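Acetylornithine aminotransferase (Aquifex aeolicus, PDB 2EH6) catalyses the pyridoxal-phosphate-dependent transfer of an amino group from N(2)-acetyl-L-ornithine to 2-oxoglutarate, a step of arginine biosynthesis, as a homodimer. Local coordinates at the interface of chains A and B. Residues are numbered along the deposited sequence; one frame, centred on the assembly and turned at random. Chains: chain A/B, Acetylornithine aminotransferase.

The interface of chains A and B. Residues chain A 14-17, 22, 44-45; chain B 58-60.
The C-terminal end of helix 47-59 of chain B docks against strand 12-18 of chain A, one patch of the two-fold homodimer interface. Backbone joins backbone here: the amide N of A:Gly17 donates to the carbonyl O of B:Lys59 at 3.0 Å, nearly along the C=O axis (170° at the oxygen). Beside this bond the side chains of A:Arg16 and B:Lys59 cross at about a right angle. A:Arg16 sets CG anti to its backbone N (chi1 167°) and bends at chi3 (-60°), which lays the guanidinium face over the lysine chain, CZ 3.8 Å from B:Lys59 CG. B:Lys59 runs extended past the carbonyl of A:Val15, and its NZ stays 4.5 Å from A:Arg16 NH2, two probably positive groups near each other without contact. Water 1 ties the corner together, meeting A:Arg16 NH1 at 3.0 Å and the carbonyl O atoms of A:Gly17 and B:Glu58. An alanine here removes the guanidinium and its bond to water 1, which would probably leave the lysine chain less well packed and the water less firmly held. Past the helix end, B:Leu60 CD1 touches A:Leu22 CD2 at 3.8 Å and meets ND1 and CE1 of A:His44 from above the ring plane, on the face where A:Leu22 CD2 also lies, towards the rim. The main-chain hydrogen bond, bridging water and apolar contact of B:Leu60 together help hold strand 12-18 of one subunit to its partner in the dimer.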
ATOM      1  N   PHE A  14     -14.677  -6.450  16.649  1.00 30.23           N
ATOM      2  CA  PHE A  14     -13.807  -7.530  17.081  1.00 30.17           C
ATOM      3  C   PHE A  14     -12.647  -6.971  17.896  1.00 30.39           C
ATOM      4  O   PHE A  14     -12.227  -5.835  17.699  1.00 32.45           O
ATOM      5  CB  PHE A  14     -13.306  -8.320  15.867  1.00 27.97           C
ATOM      6  CG  PHE A  14     -14.402  -9.045  15.131  1.00 28.69           C
ATOM      7  CD1 PHE A  14     -15.208  -9.974  15.796  1.00 29.70           C
ATOM      8  CD2 PHE A  14     -14.650  -8.787  13.783  1.00 27.71           C
ATOM      9  CE1 PHE A  14     -16.248 -10.634  15.129  1.00 28.36           C
ATOM     10  CE2 PHE A  14     -15.687  -9.441  13.108  1.00 29.22           C
ATOM     11  CZ  PHE A  14     -16.488 -10.367  13.782  1.00 29.53           C
ATOM     12  N   VAL A  15     -12.133  -7.765  18.827  1.00 28.62           N
ATOM     13  CA  VAL A  15     -11.035  -7.298  19.652  1.00 29.09           C
ATOM     14  C   VAL A  15      -9.911  -8.316  19.740  1.00 28.43           C
ATOM     15  O   VAL A  15      -8.760  -7.961  20.004  1.00 28.00           O
ATOM     16  CB  VAL A  15     -11.519  -6.977  21.092  1.00 31.51           C
ATOM     17  CG1 VAL A  15     -12.597  -5.898  21.054  1.00 32.62           C
ATOM     18  CG2 VAL A  15     -12.052  -8.230  21.747  1.00 29.31           C
ATOM     19  N   ARG A  16     -10.245  -9.580  19.518  1.00 28.82           N
ATOM     20  CA  ARG A  16      -9.256 -10.640  19.602  1.00 28.53           C
ATOM     21  C   ARG A  16      -9.649 -11.854  18.784  1.00 28.18           C
ATOM     22  O   ARG A  16     -10.831 -12.115  18.553  1.00 29.33           O
ATOM     23  CB  ARG A  16      -9.074 -11.052  21.065  1.00 32.55           C
ATOM     24  CG  ARG A  16      -8.317 -12.353  21.273  1.00 33.43           C
ATOM     25  CD  ARG A  16      -8.230 -12.689  22.756  1.00 35.35           C
ATOM     26  NE  ARG A  16      -7.543 -11.639  23.507  1.00 36.06           N
ATOM     27  CZ  ARG A  16      -6.223 -11.535  23.621  1.00 35.98           C
ATOM     28  NH1 ARG A  16      -5.424 -12.422  23.038  1.00 35.89           N
ATOM     29  NH2 ARG A  16      -5.702 -10.533  24.314  1.00 39.40           N
ATOM     30  N   GLY A  17      -8.643 -12.601  18.347  1.00 27.02           N
ATOM     31  CA  GLY A  17      -8.911 -13.797  17.581  1.00 27.77           C
ATOM     32  C   GLY A  17      -8.071 -14.960  18.069  1.00 26.01           C
ATOM     33  O   GLY A  17      -6.983 -14.772  18.604  1.00 27.46           O
ATOM     34  N   LEU A  22     -13.266 -15.566  16.180  1.00 28.40           N
ATOM     35  CA  LEU A  22     -13.089 -14.156  16.496  1.00 28.58           C
ATOM     36  C   LEU A  22     -14.028 -13.828  17.660  1.00 28.94           C
ATOM     37  O   LEU A  22     -15.089 -14.440  17.802  1.00 29.40           O
ATOM     38  CB  LEU A  22     -13.431 -13.280  15.291  1.00 27.99           C
ATOM     39  CG  LEU A  22     -12.317 -13.122  14.245  1.00 28.08           C
ATOM     40  CD1 LEU A  22     -12.853 -12.429  13.001  1.00 27.01           C
ATOM     41  CD2 LEU A  22     -11.178 -12.318  14.852  1.00 26.90           C
ATOM     42  N   HIS A  44      -6.122 -16.767  13.350  1.00 26.26           N
ATOM     43  CA  HIS A  44      -5.593 -15.786  14.288  1.00 27.71           C
ATOM     44  C   HIS A  44      -4.718 -16.419  15.359  1.00 28.02           C
ATOM     45  O   HIS A  44      -4.908 -17.580  15.732  1.00 29.36           O
ATOM     46  CB  HIS A  44      -6.753 -15.047  14.960  1.00 28.02           C
ATOM     47  CG  HIS A  44      -7.683 -14.386  13.992  1.00 26.86           C
ATOM     48  ND1 HIS A  44      -7.447 -13.132  13.469  1.00 26.22           N
ATOM     49  CD2 HIS A  44      -8.836 -14.817  13.432  1.00 26.41           C
ATOM     50  CE1 HIS A  44      -8.416 -12.820  12.628  1.00 26.33           C
ATOM     51  NE2 HIS A  44      -9.272 -13.825  12.587  1.00 26.70           N
ATOM     52  N   ALA A  45      -3.761 -15.645  15.853  1.00 28.67           N
ATOM     53  CA  ALA A  45      -2.863 -16.103  16.900  1.00 29.74           C
ATOM     54  C   ALA A  45      -2.191 -17.427  16.561  1.00 30.78           C
ATOM     55  O   ALA A  45      -1.940 -18.251  17.444  1.00 32.04           O
ATOM     56  CB  ALA A  45      -3.628 -16.229  18.225  1.00 28.32           C
TER
ATOM     57  N   GLU B  58      -0.111 -10.905  19.043  1.00 30.83           N
ATOM     58  CA  GLU B  58      -0.686 -12.089  19.662  1.00 33.25           C
ATOM     59  C   GLU B  58      -2.206 -11.994  19.775  1.00 31.94           C
ATOM     60  O   GLU B  58      -2.895 -13.005  19.916  1.00 32.90           O
ATOM     61  CB  GLU B  58      -0.064 -12.255  21.050  1.00 38.61           C
ATOM     62  CG  GLU B  58       0.207 -13.684  21.475  1.00 46.77           C
ATOM     63  CD  GLU B  58       1.334 -13.764  22.495  1.00 50.75           C
ATOM     64  OE1 GLU B  58       1.249 -13.074  23.536  1.00 52.29           O
ATOM     65  OE2 GLU B  58       2.310 -14.513  22.254  1.00 53.13           O
ATOM     66  N   LYS B  59      -2.720 -10.773  19.681  1.00 29.78           N
ATOM     67  CA  LYS B  59      -4.148 -10.508  19.833  1.00 28.47           C
ATOM     68  C   LYS B  59      -4.989 -10.453  18.558  1.00 27.03           C
ATOM     69  O   LYS B  59      -5.965 -11.178  18.425  1.00 27.28           O
ATOM     70  CB  LYS B  59      -4.308  -9.197  20.612  1.00 30.50           C
ATOM     71  CG  LYS B  59      -5.718  -8.830  21.009  1.00 33.74           C
ATOM     72  CD  LYS B  59      -5.678  -7.632  21.949  1.00 36.50           C
ATOM     73  CE  LYS B  59      -7.031  -7.376  22.595  1.00 39.75           C
ATOM     74  NZ  LYS B  59      -6.953  -6.283  23.606  1.00 39.99           N
ATOM     75  N   LEU B  60      -4.617  -9.586  17.622  1.00 26.46           N
ATOM     76  CA  LEU B  60      -5.384  -9.444  16.390  1.00 24.99           C
ATOM     77  C   LEU B  60      -4.571  -8.620  15.397  1.00 25.20           C
ATOM     78  O   LEU B  60      -4.157  -7.505  15.697  1.00 23.35           O
ATOM     79  CB  LEU B  60      -6.714  -8.734  16.696  1.00 25.53           C
ATOM     80  CG  LEU B  60      -7.750  -8.517  15.593  1.00 23.68           C
ATOM     81  CD1 LEU B  60      -8.294  -9.860  15.126  1.00 24.65           C
ATOM     82  CD2 LEU B  60      -8.877  -7.641  16.117  1.00 24.32           C
TER
HETATM   83  O   HOH W   1      -5.389 -14.128  20.575  1.00 34.19           O